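Bot.2110.4 (Unidentified, PDB 5VMR) probably binds botulinum neurotoxin, as a small designed helical binder would, with its first helix among the parts that meet the partner. Local coordinates at residues Leu7-Phe12 / Arg22-Lys27. Residues are numbered along the deposited sequence; the frame is centred on the assembly and turned at random.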
loop_
_atom_site.group_PDB
_atom_site.type_symbol
_atom_site.label_atom_id
_atom_site.label_comp_id
_atom_site.label_asym_id
_atom_site.label_seq_id
_atom_site.Cartn_x
_atom_site.Cartn_y
_atom_site.Cartn_z
ATOM N N LEU C 7 -26.546 -6.874 23.007
ATOM C CA LEU C 7 -25.988 -7.047 21.671
ATOM C C LEU C 7 -25.672 -8.503 21.397
ATOM O O LEU C 7 -25.870 -9.001 20.286
ATOM C CB LEU C 7 -24.735 -6.205 21.507
ATOM C CG LEU C 7 -25.036 -4.712 21.586
ATOM C CD1 LEU C 7 -23.794 -3.961 22.015
ATOM C CD2 LEU C 7 -25.549 -4.225 20.247
ATOM N N LYS C 8 -25.165 -9.173 22.422
ATOM C CA LYS C 8 -24.845 -10.592 22.337
ATOM C C LYS C 8 -26.101 -11.384 21.940
ATOM O O LYS C 8 -26.051 -12.281 21.098
ATOM C CB LYS C 8 -24.257 -11.052 23.674
ATOM C CG LYS C 8 -23.808 -12.485 23.743
ATOM C CD LYS C 8 -22.737 -12.632 24.825
ATOM C CE LYS C 8 -23.334 -12.714 26.220
ATOM N NZ LYS C 8 -24.411 -13.731 26.309
ATOM N N ILE C 9 -27.243 -10.991 22.495
ATOM C CA ILE C 9 -28.515 -11.611 22.137
ATOM C C ILE C 9 -28.852 -11.383 20.672
ATOM O O ILE C 9 -29.258 -12.316 19.974
ATOM C CB ILE C 9 -29.671 -11.065 23.003
ATOM C CG1 ILE C 9 -29.390 -11.343 24.481
ATOM C CG2 ILE C 9 -31.017 -11.645 22.553
ATOM C CD1 ILE C 9 -30.303 -10.608 25.420
ATOM N N LYS C 10 -28.683 -10.149 20.192
ATOM C CA LYS C 10 -29.032 -9.875 18.803
ATOM C C LYS C 10 -28.047 -10.544 17.860
ATOM O O LYS C 10 -28.412 -10.945 16.751
ATOM C CB LYS C 10 -29.095 -8.374 18.509
ATOM C CG LYS C 10 -29.763 -8.121 17.166
ATOM C CD LYS C 10 -30.402 -6.757 17.070
ATOM C CE LYS C 10 -31.422 -6.732 15.941
ATOM N NZ LYS C 10 -31.089 -7.717 14.878
ATOM N N PHE C 11 -26.799 -10.672 18.301
ATOM C CA PHE C 11 -25.827 -11.418 17.512
ATOM C C PHE C 11 -26.313 -12.848 17.333
ATOM O O PHE C 11 -26.385 -13.372 16.204
ATOM C CB PHE C 11 -24.456 -11.441 18.172
ATOM C CG PHE C 11 -23.483 -12.329 17.465
ATOM C CD1 PHE C 11 -22.898 -11.920 16.269
ATOM C CD2 PHE C 11 -23.191 -13.599 17.955
ATOM C CE1 PHE C 11 -22.003 -12.744 15.591
ATOM C CE2 PHE C 11 -22.303 -14.439 17.282
ATOM C CZ PHE C 11 -21.704 -14.009 16.095
ATOM N N PHE C 12 -26.686 -13.471 18.445
ATOM C CA PHE C 12 -27.147 -14.848 18.354
ATOM C C PHE C 12 -28.368 -14.915 17.454
ATOM O O PHE C 12 -28.422 -15.780 16.611
ATOM C CB PHE C 12 -27.415 -15.444 19.736
ATOM C CG PHE C 12 -26.159 -15.738 20.502
ATOM C CD1 PHE C 12 -25.054 -16.262 19.847
ATOM C CD2 PHE C 12 -26.075 -15.502 21.864
ATOM C CE1 PHE C 12 -23.877 -16.529 20.531
ATOM C CE2 PHE C 12 -24.902 -15.778 22.559
ATOM C CZ PHE C 12 -23.805 -16.293 21.890
ATOM N N ARG C 22 -31.895 -17.240 23.501
ATOM C CA ARG C 22 -32.725 -17.468 24.684
ATOM C C ARG C 22 -31.884 -17.597 25.949
ATOM O O ARG C 22 -32.193 -16.989 26.976
ATOM C CB ARG C 22 -33.574 -18.727 24.507
ATOM C CG ARG C 22 -35.068 -18.481 24.476
ATOM C CD ARG C 22 -35.818 -19.775 24.200
ATOM N NE ARG C 22 -36.828 -19.604 23.162
ATOM C CZ ARG C 22 -36.719 -20.084 21.928
ATOM N NH1 ARG C 22 -35.638 -20.771 21.566
ATOM N NH2 ARG C 22 -37.693 -19.879 21.052
ATOM N N LYS C 23 -30.817 -18.387 25.867
ATOM C CA LYS C 23 -29.955 -18.617 27.022
ATOM C C LYS C 23 -29.356 -17.309 27.511
ATOM O O LYS C 23 -29.381 -17.021 28.706
ATOM C CB LYS C 23 -28.833 -19.607 26.693
ATOM C CG LYS C 23 -29.251 -21.067 26.767
ATOM C CD LYS C 23 -28.436 -21.954 25.833
ATOM C CE LYS C 23 -29.030 -23.356 25.777
ATOM N NZ LYS C 23 -28.831 -24.109 27.041
ATOM N N ALA C 24 -28.848 -16.510 26.575
ATOM C CA ALA C 24 -28.196 -15.255 26.915
ATOM C C ALA C 24 -29.199 -14.316 27.564
ATOM O O ALA C 24 -28.898 -13.679 28.571
ATOM C CB ALA C 24 -27.580 -14.619 25.680
ATOM N N ALA C 25 -30.398 -14.248 26.991
ATOM C CA ALA C 25 -31.476 -13.429 27.538
ATOM C C ALA C 25 -31.813 -13.814 28.983
ATOM O O ALA C 25 -32.004 -12.939 29.832
ATOM C CB ALA C 25 -32.709 -13.533 26.661
ATOM N N LYS C 26 -31.873 -15.115 29.264
ATOM C CA LYS C 26 -32.149 -15.585 30.622
ATOM C C LYS C 26 -31.063 -15.121 31.595
ATOM O O LYS C 26 -31.370 -14.603 32.668
ATOM C CB LYS C 26 -32.271 -17.114 30.656
ATOM C CG LYS C 26 -33.490 -17.663 29.918
ATOM C CD LYS C 26 -33.537 -19.193 29.943
ATOM C CE LYS C 26 -34.771 -19.724 29.212
ATOM N NZ LYS C 26 -34.821 -21.215 29.172
ATOM N N LYS C 27 -29.801 -15.286 31.202
ATOM C CA LYS C 27 -28.660 -14.832 32.000
ATOM C C LYS C 27 -28.586 -13.308 32.118
ATOM O O LYS C 27 -28.236 -12.783 33.175
ATOM C CB LYS C 27 -27.347 -15.354 31.405
ATOM C CG LYS C 27 -27.308 -16.850 31.141
ATOM C CD LYS C 27 -26.423 -17.161 29.938
ATOM C CE LYS C 27 -24.945 -17.063 30.278
ATOM N NZ LYS C 27 -24.092 -17.412 29.108
#
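In this three-helix miniprotein, helices 3-14 and 18-28 form an antiparallel hairpin, and residues 7-12 pack against 22-27 with local axes 8.8 Å apart at an angle of 167°. So close an approach fits Ala24, with its small methyl side chain; Ala24 CA lies 6.0 Å from Ile9 CA. The tight apolar part centres on this methyl. Ile9 has CG1 beside its backbone N (chi1 -60°) and anti to the carbonyl carbon, which carries the branch across: Ile9 CG1 lies 3.9 Å from Ala24 CB, and Ile9 CD1 reaches over the backbone to 3.7 Å from Ala25 CA. Tyr30 touches both Ile9 and Ala25, and Cys28, disulfide-bonded to Cys5, also packs on Ile9. On another flank, Phe12 offers its ring edge, Phe12 CD2 standing 4.2 Å from Ala24 CB near the ring plane; Ala20 and Ala21 extend this packing along helix 18-28. The polar side faces the partner protein. There exposed Lys27 is the loose element, more than 4.5 Å from residues 7-12 and held to the other protein by a long, weak ion pair. Buried Lys8 is close-packed: CG starts anti to its backbone N (chi1 -177°), the chain bends at chi3 and chi4, and an acidic side chain of the other protein pairs with its ammonium in a salt bridge. Lys8 NZ ends 3.4 Å from Ala24 CB.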